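Local structure of endo-arabinase (Bacteroides thetaiotaomicron, 5C0P) at residues Arg27-Leu32 and Ser275-Asn280; Met39-Phe44 and Val52-Asp57; Ile19-Leu24 and Ser59-Glu64. The protein probably hydrolyses O-glycosidic bonds in arabinan as a metal-binding, five-bladed beta-propeller glycosidase of family 43. All coordinates share one frame; numbering follows the deposited sequence.

Interaction 1: residues Arg27-Leu32 and Ser275-Asn280; sequences RDPFIL and SYHAPN. With GOL (glycerol), chain I.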
loop_
_atom_site.group_PDB
_atom_site.type_symbol
_atom_site.label_atom_id
_atom_site.label_comp_id
_atom_site.label_asym_id
_atom_site.label_seq_id
_atom_site.Cartn_x
_atom_site.Cartn_y
_atom_site.Cartn_z
ATOM N N ARG A 27 -7.681 4.264 -7.823
ATOM C CA ARG A 27 -7.723 3.328 -6.710
ATOM C C ARG A 27 -6.434 3.421 -5.914
ATOM O O ARG A 27 -5.417 3.908 -6.413
ATOM C CB ARG A 27 -7.859 1.899 -7.236
ATOM C CG ARG A 27 -9.156 1.617 -7.971
ATOM C CD ARG A 27 -9.198 0.169 -8.475
ATOM N NE ARG A 27 -9.156 -0.792 -7.373
ATOM C CZ ARG A 27 -10.227 -1.172 -6.687
ATOM N NH1 ARG A 27 -11.426 -0.683 -6.994
ATOM N NH2 ARG A 27 -10.102 -2.047 -5.698
ATOM N N ASP A 28 -6.491 2.940 -4.675
ATOM C CA ASP A 28 -5.291 2.695 -3.870
ATOM C C ASP A 28 -4.381 3.912 -3.686
ATOM O O ASP A 28 -3.166 3.795 -3.862
ATOM C CB ASP A 28 -4.493 1.539 -4.499
ATOM C CG ASP A 28 -5.385 0.348 -4.872
ATOM O OD1 ASP A 28 -6.298 0.001 -4.097
ATOM O OD2 ASP A 28 -5.190 -0.242 -5.955
ATOM N N PRO A 29 -4.951 5.077 -3.322
ATOM C CA PRO A 29 -4.120 6.290 -3.321
ATOM C C PRO A 29 -3.137 6.384 -2.158
ATOM O O PRO A 29 -3.513 6.437 -0.980
ATOM C CB PRO A 29 -5.153 7.414 -3.222
ATOM C CG PRO A 29 -6.271 6.808 -2.436
ATOM C CD PRO A 29 -6.332 5.360 -2.880
ATOM N N PHE A 30 -1.863 6.391 -2.516
ATOM C CA PHE A 30 -0.781 6.552 -1.558
ATOM C C PHE A 30 -0.246 7.972 -1.702
ATOM O O PHE A 30 0.128 8.389 -2.796
ATOM C CB PHE A 30 0.323 5.540 -1.869
ATOM C CG PHE A 30 1.452 5.536 -0.873
ATOM C CD1 PHE A 30 2.421 6.536 -0.900
ATOM C CD2 PHE A 30 1.558 4.535 0.080
ATOM C CE1 PHE A 30 3.467 6.545 0.009
ATOM C CE2 PHE A 30 2.610 4.530 0.994
ATOM C CZ PHE A 30 3.563 5.538 0.959
ATOM N N ILE A 31 -0.200 8.712 -0.598
ATOM C CA ILE A 31 0.294 10.091 -0.625
ATOM C C ILE A 31 1.733 10.151 -0.127
ATOM O O ILE A 31 2.018 9.808 1.031
ATOM C CB ILE A 31 -0.552 10.998 0.283
ATOM C CG1 ILE A 31 -2.028 10.972 -0.130
ATOM C CG2 ILE A 31 0.019 12.430 0.277
ATOM C CD1 ILE A 31 -2.266 11.412 -1.577
ATOM N N LEU A 32 2.641 10.566 -1.006
ATOM C CA LEU A 32 4.019 10.844 -0.613
ATOM C C LEU A 32 4.109 12.291 -0.139
ATOM O O LEU A 32 3.836 13.214 -0.909
ATOM C CB LEU A 32 4.961 10.629 -1.796
ATOM C CG LEU A 32 6.403 11.122 -1.607
ATOM C CD1 LEU A 32 7.142 10.335 -0.515
ATOM C CD2 LEU A 32 7.144 11.027 -2.925
ATOM N N SER A 275 -5.508 8.191 3.806
ATOM C CA SER A 275 -5.829 8.249 2.381
ATOM C C SER A 275 -6.251 6.863 1.905
ATOM O O SER A 275 -5.535 5.873 2.131
ATOM C CB SER A 275 -4.602 8.725 1.592
ATOM O OG SER A 275 -4.821 8.668 0.186
ATOM N N TYR A 276 -7.404 6.787 1.241
ATOM C CA TYR A 276 -7.908 5.525 0.699
ATOM C C TYR A 276 -8.858 5.835 -0.438
ATOM O O TYR A 276 -9.173 6.990 -0.663
ATOM C CB TYR A 276 -8.611 4.694 1.780
ATOM C CG TYR A 276 -9.877 5.272 2.381
ATOM C CD1 TYR A 276 -11.133 4.861 1.947
ATOM C CD2 TYR A 276 -9.812 6.184 3.426
ATOM C CE1 TYR A 276 -12.296 5.363 2.529
ATOM C CE2 TYR A 276 -10.966 6.693 4.015
ATOM C CZ TYR A 276 -12.198 6.282 3.555
ATOM O OH TYR A 276 -13.340 6.788 4.149
ATOM N N HIS A 277 -9.336 4.822 -1.160
ATOM C CA HIS A 277 -10.328 5.114 -2.195
ATOM C C HIS A 277 -11.700 4.623 -1.782
ATOM O O HIS A 277 -11.816 3.660 -1.030
ATOM C CB HIS A 277 -9.938 4.527 -3.561
ATOM C CG HIS A 277 -10.101 3.039 -3.650
ATOM N ND1 HIS A 277 -9.036 2.171 -3.573
ATOM C CD2 HIS A 277 -11.207 2.267 -3.787
ATOM C CE1 HIS A 277 -9.473 0.926 -3.670
ATOM N NE2 HIS A 277 -10.794 0.961 -3.793
ATOM N N ALA A 278 -12.737 5.295 -2.267
ATOM C CA ALA A 278 -14.112 4.846 -2.076
ATOM C C ALA A 278 -14.946 5.388 -3.221
ATOM O O ALA A 278 -14.588 6.397 -3.821
ATOM C CB ALA A 278 -14.657 5.352 -0.745
ATOM N N PRO A 279 -16.043 4.701 -3.576
ATOM C CA PRO A 279 -16.391 3.332 -3.203
ATOM C C PRO A 279 -15.448 2.416 -3.979
ATOM O O PRO A 279 -14.438 2.895 -4.515
ATOM C CB PRO A 279 -17.827 3.191 -3.718
ATOM C CG PRO A 279 -17.869 4.080 -4.903
ATOM C CD PRO A 279 -16.980 5.253 -4.565
ATOM N N ASN A 280 -15.763 1.128 -4.057
ATOM C CA ASN A 280 -14.788 0.177 -4.585
ATOM C C ASN A 280 -15.017 -0.206 -6.047
ATOM O O ASN A 280 -14.346 -1.085 -6.581
ATOM C CB ASN A 280 -14.717 -1.067 -3.699
ATOM C CG ASN A 280 -13.498 -1.921 -3.994
ATOM O OD1 ASN A 280 -12.384 -1.404 -4.152
ATOM N ND2 ASN A 280 -13.703 -3.235 -4.095
HETATM C C1 GOL I . -11.900 8.697 8.436
HETATM C C2 GOL I . -11.964 7.239 8.878
HETATM O O2 GOL I . -10.734 6.868 9.459
HETATM C C3 GOL I . -12.233 6.344 7.678
HETATM O O3 GOL I . -13.556 6.548 7.238
#
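The guanidinium of R27 grips N280 with two nitrogens: NH2 bonds to the side-chain OD1 at 2.8 Å, and NH1 reaches the backbone O at 3.0 Å. A second donor shares OD1, since H277 NE2 lies 2.9 Å from N280 OD1 in a nearly straight bond within both the carbonyl and ring planes. The other ring nitrogen, H277 ND1, accepts the backbone N-H of D28 at 2.9 Å, with the donor tilted 29° from the ring plane. With NE2 donating and ND1 accepting, the imidazole is held from both ends, a double role that suits histidine.

In this five-bladed propeller of family 43, the contact brings the segment leading into the innermost strand of the first blade (30-34) against strand 272-278 of the last, close to the central site. D28 OD2 and R27 NE both hydrogen-bond a Tris molecule, probably from the crystallisation liquor, and the D28 side chain lies beside H261, a magnesium-site residue. R27 NH1 also forms a salt bridge with E284.

Farther along, S275 OG donates to P29 O at 2.8 Å. The compact ring of P29 packs on the Y276-H277 backbone, CG 3.4 Å from Y276 O and CD near H277 N. R27 CB lies over the imidazole face. Y276 OH bonds D257 and accepts from glycerol O3 at 3.1 Å.

Interaction 2: residues Met39-Phe44 and Val52-Asp57; sequences MYYLHF and VYKSKD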
loop_
_atom_site.group_PDB
_atom_site.type_symbol
_atom_site.label_atom_id
_atom_site.label_comp_id
_atom_site.label_asym_id
_atom_site.label_seq_id
_atom_site.Cartn_x
_atom_site.Cartn_y
_atom_site.Cartn_z
HETATM N N MSE A 39 6.172 19.321 -1.283
HETATM C CA MSE A 39 5.011 18.989 -2.104
HETATM C C MSE A 39 4.490 17.618 -1.734
HETATM O O MSE A 39 5.228 16.786 -1.195
HETATM C CB MSE A 39 5.389 18.965 -3.594
HETATM C CG MSE A 39 5.665 20.321 -4.233
HETATM SE SE MSE A 39 3.995 21.284 -4.582
HETATM C CE MSE A 39 4.776 22.808 -5.488
ATOM N N TYR A 40 3.222 17.380 -2.052
ATOM C CA TYR A 40 2.610 16.064 -1.950
ATOM C C TYR A 40 2.564 15.446 -3.346
ATOM O O TYR A 40 2.308 16.141 -4.336
ATOM C CB TYR A 40 1.176 16.184 -1.451
ATOM C CG TYR A 40 1.009 16.838 -0.100
ATOM C CD1 TYR A 40 1.128 16.102 1.066
ATOM C CD2 TYR A 40 0.686 18.191 0.003
ATOM C CE1 TYR A 40 0.950 16.690 2.306
ATOM C CE2 TYR A 40 0.508 18.791 1.240
ATOM C CZ TYR A 40 0.643 18.029 2.385
ATOM O OH TYR A 40 0.465 18.602 3.619
ATOM N N TYR A 41 2.814 14.141 -3.427
ATOM C CA TYR A 41 2.794 13.443 -4.710
ATOM C C TYR A 41 1.867 12.247 -4.639
ATOM O O TYR A 41 1.917 11.471 -3.685
ATOM C CB TYR A 41 4.196 12.984 -5.123
ATOM C CG TYR A 41 5.165 14.124 -5.299
ATOM C CD1 TYR A 41 5.776 14.720 -4.195
ATOM C CD2 TYR A 41 5.467 14.617 -6.561
ATOM C CE1 TYR A 41 6.652 15.779 -4.352
ATOM C CE2 TYR A 41 6.339 15.673 -6.731
ATOM C CZ TYR A 41 6.932 16.251 -5.625
ATOM O OH TYR A 41 7.798 17.301 -5.812
ATOM N N LEU A 42 1.059 12.086 -5.681
ATOM C CA LEU A 42 0.159 10.946 -5.801
ATOM C C LEU A 42 0.471 10.225 -7.105
ATOM O O LEU A 42 0.109 10.690 -8.199
ATOM C CB LEU A 42 -1.293 11.427 -5.766
ATOM C CG LEU A 42 -2.446 10.430 -5.935
ATOM C CD1 LEU A 42 -2.247 9.202 -5.068
ATOM C CD2 LEU A 42 -3.771 11.106 -5.586
ATOM N N HIS A 43 1.184 9.106 -6.975
ATOM C CA HIS A 43 1.484 8.230 -8.098
ATOM C C HIS A 43 0.367 7.203 -8.195
ATOM O O HIS A 43 -0.059 6.658 -7.180
ATOM C CB HIS A 43 2.806 7.508 -7.847
ATOM C CG HIS A 43 3.991 8.419 -7.797
ATOM N ND1 HIS A 43 4.876 8.531 -8.845
ATOM C CD2 HIS A 43 4.453 9.230 -6.821
ATOM C CE1 HIS A 43 5.831 9.387 -8.522
ATOM N NE2 HIS A 43 5.596 9.829 -7.292
ATOM N N PHE A 44 -0.100 6.922 -9.408
ATOM C CA PHE A 44 -1.223 6.003 -9.554
ATOM C C PHE A 44 -1.155 5.193 -10.842
ATOM O O PHE A 44 -0.496 5.591 -11.808
ATOM C CB PHE A 44 -2.567 6.747 -9.419
ATOM C CG PHE A 44 -2.799 7.814 -10.470
ATOM C CD1 PHE A 44 -2.294 9.097 -10.307
ATOM C CD2 PHE A 44 -3.558 7.534 -11.601
ATOM C CE1 PHE A 44 -2.520 10.075 -11.269
ATOM C CE2 PHE A 44 -3.792 8.506 -12.568
ATOM C CZ PHE A 44 -3.276 9.780 -12.396
ATOM N N VAL A 52 1.867 10.539 -12.266
ATOM C CA VAL A 52 2.059 11.235 -11.002
ATOM C C VAL A 52 1.428 12.626 -11.024
ATOM O O VAL A 52 1.639 13.406 -11.947
ATOM C CB VAL A 52 3.562 11.298 -10.612
ATOM C CG1 VAL A 52 4.408 11.901 -11.733
ATOM C CG2 VAL A 52 3.741 12.058 -9.302
ATOM N N TYR A 53 0.621 12.905 -10.006
ATOM C CA TYR A 53 0.079 14.240 -9.795
ATOM C C TYR A 53 0.743 14.835 -8.564
ATOM O O TYR A 53 1.187 14.105 -7.684
ATOM C CB TYR A 53 -1.432 14.183 -9.575
ATOM C CG TYR A 53 -2.283 13.927 -10.814
ATOM C CD1 TYR A 53 -1.719 13.688 -12.070
ATOM C CD2 TYR A 53 -3.664 13.959 -10.725
ATOM C CE1 TYR A 53 -2.530 13.474 -13.199
ATOM C CE2 TYR A 53 -4.469 13.747 -11.837
ATOM C CZ TYR A 53 -3.902 13.510 -13.066
ATOM O OH TYR A 53 -4.736 13.303 -14.151
ATOM N N LYS A 54 0.790 16.161 -8.498
ATOM C CA LYS A 54 1.496 16.864 -7.435
ATOM C C LYS A 54 0.577 17.932 -6.856
ATOM O O LYS A 54 -0.271 18.465 -7.567
ATOM C CB LYS A 54 2.740 17.528 -8.024
ATOM C CG LYS A 54 3.661 18.221 -7.031
ATOM C CD LYS A 54 4.863 18.842 -7.757
ATOM C CE LYS A 54 4.496 20.105 -8.522
ATOM N NZ LYS A 54 5.667 20.691 -9.247
ATOM N N SER A 55 0.740 18.236 -5.568
ATOM C CA SER A 55 -0.133 19.204 -4.896
ATOM C C SER A 55 0.599 19.943 -3.784
ATOM O O SER A 55 1.458 19.365 -3.118
ATOM C CB SER A 55 -1.346 18.497 -4.297
ATOM O OG SER A 55 -2.237 19.432 -3.704
ATOM N N LYS A 56 0.260 21.218 -3.584
ATOM C CA LYS A 56 0.786 21.970 -2.454
ATOM C C LYS A 56 0.016 21.679 -1.173
ATOM O O LYS A 56 0.546 21.889 -0.088
ATOM C CB LYS A 56 0.719 23.481 -2.707
ATOM C CG LYS A 56 1.591 24.005 -3.834
ATOM C CD LYS A 56 1.288 25.488 -4.049
ATOM C CE LYS A 56 2.200 26.151 -5.067
ATOM N NZ LYS A 56 1.881 27.611 -5.151
ATOM N N ASP A 57 -1.236 21.227 -1.296
ATOM C CA ASP A 57 -2.135 21.251 -0.140
ATOM C C ASP A 57 -3.143 20.113 -0.040
ATOM O O ASP A 57 -3.968 20.113 0.885
ATOM C CB ASP A 57 -2.885 22.587 -0.078
ATOM C CG ASP A 57 -3.777 22.837 -1.302
ATOM O OD1 ASP A 57 -3.864 21.965 -2.195
ATOM O OD2 ASP A 57 -4.406 23.917 -1.362
#
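V52 sets its CG2 methyl over the centre of the H43 imidazole, 3.5 Å from the centroid, a CH-pi contact for which a branched residue is well shaped. H43 itself bonds through ND1 to S67 and through NE2 to P115, which fixes the ring's rotation. Y53 N donates to L42 O, and L42 N donates to Y53 O at 2.8 Å. The Y53 ring takes the edge of F44 on one face, a T-shaped stack with the centroids 4.9 Å apart and the planes at 80°; F44 CE1 stands over the ring centre. An alanine in place of Y53 would probably leave the edge of F44 without its aromatic face and open a gap beside it. K54 uses its aliphatic chain first: CG, anti to the backbone N (chi1 -175°), lies over the Y41 face, and CD approaches Y41 CE2 at 3.6 Å, while NZ reaches E15 and E64 in salt bridges. S55 exchanges two backbone bonds with Y40, and its OG accepts the N-H of D57 at 3.2 Å, forming an ST turn; OG also bonds T60 O. K56 lays CG 3.7 Å from the selenium of M39, a selenomethionine, and its carbonyl O meets the edge of the Y40 ring. The alternating pairs are those of antiparallel strands, and their short connection makes them a beta hairpin, a building unit of the propeller blade.

Interaction 3: residues Ile19-Leu24 and Ser59-Glu64; sequences IPVSSL and STWKDE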
loop_
_atom_site.group_PDB
_atom_site.type_symbol
_atom_site.label_atom_id
_atom_site.label_comp_id
_atom_site.label_asym_id
_atom_site.label_seq_id
_atom_site.Cartn_x
_atom_site.Cartn_y
_atom_site.Cartn_z
ATOM N N ILE A 19 -6.595 20.735 -11.027
ATOM C CA ILE A 19 -7.368 19.503 -10.900
ATOM C C ILE A 19 -7.894 19.364 -9.477
ATOM O O ILE A 19 -7.117 19.131 -8.548
ATOM C CB ILE A 19 -6.513 18.276 -11.240
ATOM C CG1 ILE A 19 -5.962 18.392 -12.663
ATOM C CG2 ILE A 19 -7.329 16.999 -11.102
ATOM C CD1 ILE A 19 -4.821 17.432 -12.953
ATOM N N PRO A 20 -9.217 19.500 -9.298
ATOM C CA PRO A 20 -9.745 19.396 -7.932
ATOM C C PRO A 20 -9.643 17.967 -7.415
ATOM O O PRO A 20 -9.858 17.022 -8.183
ATOM C CB PRO A 20 -11.225 19.784 -8.096
ATOM C CG PRO A 20 -11.333 20.423 -9.456
ATOM C CD PRO A 20 -10.268 19.800 -10.286
ATOM N N VAL A 21 -9.330 17.803 -6.130
ATOM C CA VAL A 21 -9.217 16.465 -5.548
ATOM C C VAL A 21 -10.516 15.657 -5.738
ATOM O O VAL A 21 -10.469 14.442 -5.937
ATOM C CB VAL A 21 -8.769 16.533 -4.057
ATOM C CG1 VAL A 21 -9.813 17.253 -3.194
ATOM C CG2 VAL A 21 -8.439 15.141 -3.511
ATOM N N SER A 22 -11.656 16.340 -5.742
ATOM C CA SER A 22 -12.947 15.671 -5.898
ATOM C C SER A 22 -13.117 15.043 -7.290
ATOM O O SER A 22 -13.960 14.162 -7.483
ATOM C CB SER A 22 -14.093 16.640 -5.608
ATOM O OG SER A 22 -14.059 17.742 -6.497
ATOM N N SER A 23 -12.306 15.483 -8.252
ATOM C CA SER A 23 -12.434 15.004 -9.628
ATOM C C SER A 23 -11.533 13.803 -9.917
ATOM O O SER A 23 -11.639 13.179 -10.978
ATOM C CB SER A 23 -12.117 16.130 -10.615
ATOM O OG SER A 23 -10.713 16.270 -10.756
ATOM N N LEU A 24 -10.642 13.482 -8.983
ATOM C CA LEU A 24 -9.717 12.376 -9.186
ATOM C C LEU A 24 -10.468 11.051 -9.186
ATOM O O LEU A 24 -11.351 10.828 -8.361
ATOM C CB LEU A 24 -8.639 12.360 -8.099
ATOM C CG LEU A 24 -7.718 13.582 -8.079
ATOM C CD1 LEU A 24 -6.711 13.475 -6.942
ATOM C CD2 LEU A 24 -7.006 13.726 -9.414
ATOM N N SER A 59 -5.605 19.640 -1.944
ATOM C CA SER A 59 -6.905 20.083 -2.443
ATOM C C SER A 59 -6.940 20.242 -3.962
ATOM O O SER A 59 -7.885 19.791 -4.615
ATOM C CB SER A 59 -7.325 21.391 -1.770
ATOM O OG SER A 59 -8.591 21.813 -2.246
ATOM N N THR A 60 -5.919 20.881 -4.525
ATOM C CA THR A 60 -5.832 21.010 -5.976
ATOM C C THR A 60 -4.531 20.399 -6.477
ATOM O O THR A 60 -3.487 20.502 -5.821
ATOM C CB THR A 60 -5.955 22.472 -6.449
ATOM O OG1 THR A 60 -4.923 23.254 -5.839
ATOM C CG2 THR A 60 -7.317 23.051 -6.067
ATOM N N TRP A 61 -4.603 19.769 -7.649
ATOM C CA TRP A 61 -3.520 18.932 -8.150
ATOM C C TRP A 61 -3.041 19.359 -9.530
ATOM O O TRP A 61 -3.776 20.011 -10.287
ATOM C CB TRP A 61 -3.971 17.464 -8.169
ATOM C CG TRP A 61 -4.245 16.949 -6.788
ATOM C CD1 TRP A 61 -5.375 17.143 -6.040
ATOM C CD2 TRP A 61 -3.343 16.195 -5.972
ATOM N NE1 TRP A 61 -5.228 16.539 -4.808
ATOM C CE2 TRP A 61 -3.990 15.954 -4.742
ATOM C CE3 TRP A 61 -2.043 15.709 -6.162
ATOM C CZ2 TRP A 61 -3.384 15.230 -3.703
ATOM C CZ3 TRP A 61 -1.440 14.996 -5.133
ATOM C CH2 TRP A 61 -2.110 14.762 -3.921
ATOM N N LYS A 62 -1.804 18.982 -9.845
ATOM C CA LYS A 62 -1.198 19.264 -11.141
ATOM C C LYS A 62 -0.633 17.977 -11.733
ATOM O O LYS A 62 -0.008 17.181 -11.029
ATOM C CB LYS A 62 -0.068 20.288 -10.969
ATOM C CG LYS A 62 0.697 20.617 -12.237
ATOM C CD LYS A 62 1.904 21.488 -11.913
ATOM C CE LYS A 62 2.685 21.837 -13.163
ATOM N NZ LYS A 62 2.994 20.627 -13.964
ATOM N N ASP A 63 -0.861 17.770 -13.022
ATOM C CA ASP A 63 -0.323 16.618 -13.729
ATOM C C ASP A 63 1.171 16.809 -13.965
ATOM O O ASP A 63 1.591 17.793 -14.585
ATOM C CB ASP A 63 -1.058 16.464 -15.066
ATOM C CG ASP A 63 -0.551 15.297 -15.900
ATOM O OD1 ASP A 63 0.058 14.356 -15.349
ATOM O OD2 ASP A 63 -0.780 15.323 -17.129
ATOM N N GLU A 64 1.967 15.871 -13.456
ATOM C CA GLU A 64 3.412 15.888 -13.661
ATOM C C GLU A 64 3.881 14.755 -14.574
ATOM O O GLU A 64 5.071 14.462 -14.652
ATOM C CB GLU A 64 4.148 15.833 -12.320
ATOM C CG GLU A 64 4.094 17.135 -11.531
ATOM C CD GLU A 64 4.916 18.250 -12.155
ATOM O OE1 GLU A 64 5.721 17.980 -13.073
ATOM O OE2 GLU A 64 4.756 19.408 -11.725
#
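W61 turns its indole toward the 19-24 segment so that L24 covers part of one face while the carbonyl O of I19 and CB of V21 meet its edge. The contact adds a short outer strand, 19-20, to strand 60-68 at the rim of the first propeller blade, in antiparallel pairing. I19 and W61 form a hydrogen-bonded pair: W61 N donates to I19 O at 2.7 Å, and I19 N donates back to W61 O at 3.0 Å. V21 N adds a third bond, to S59 O, just where the chain leaves the strand for a 3-10 turn.

L24 and W61 side chains cross at about a right angle. The methyl CD1 of L24 stands 4.0 Å from the centroid of the five-membered ring, 12° off its normal, a CH-pi contact that suits a flexible, branched apolar residue over a flat indole. At the edge, V21 CB comes within 3.6 Å of W61 NE1; that nitrogen donates to L58 O, so the polar atom of the buried indole is satisfied. I19 CB and W61 CB lie on the same side of the sheet, and I19 CD1 reaches on toward D63 N.

P20 is well suited to the next position: it pairs with T60 as a non-hydrogen-bonded pair, where its missing N-H costs no bond across the strands. P20 O accepts S23 N at 2.9 Å, the bond of the 3-10 turn, and also S23 OG at 2.8 Å.

How the interactions relate
All three contacts involve the first propeller blade, but at different depths. Interaction 1 is buried nearest the chain's centre and joins this blade to the last one through polar bonds that each involve a side chain, beside the metal site. Interaction 2 lies within the blade, a mostly buried hairpin of backbone bonds and aromatic packing; interaction 3 is the partly exposed outer edge, its centre about 21 Å from that of the chain. Strand 39-45 adjoins 30-34, with L32 O 2.9 Å from Y41 N, while 50-55 adjoins 60-68, where K54 O and K62 N probably bond. Packing links them further: I31 CD1 touches W61 CH2, and W61 CE3 lies against S55 CB.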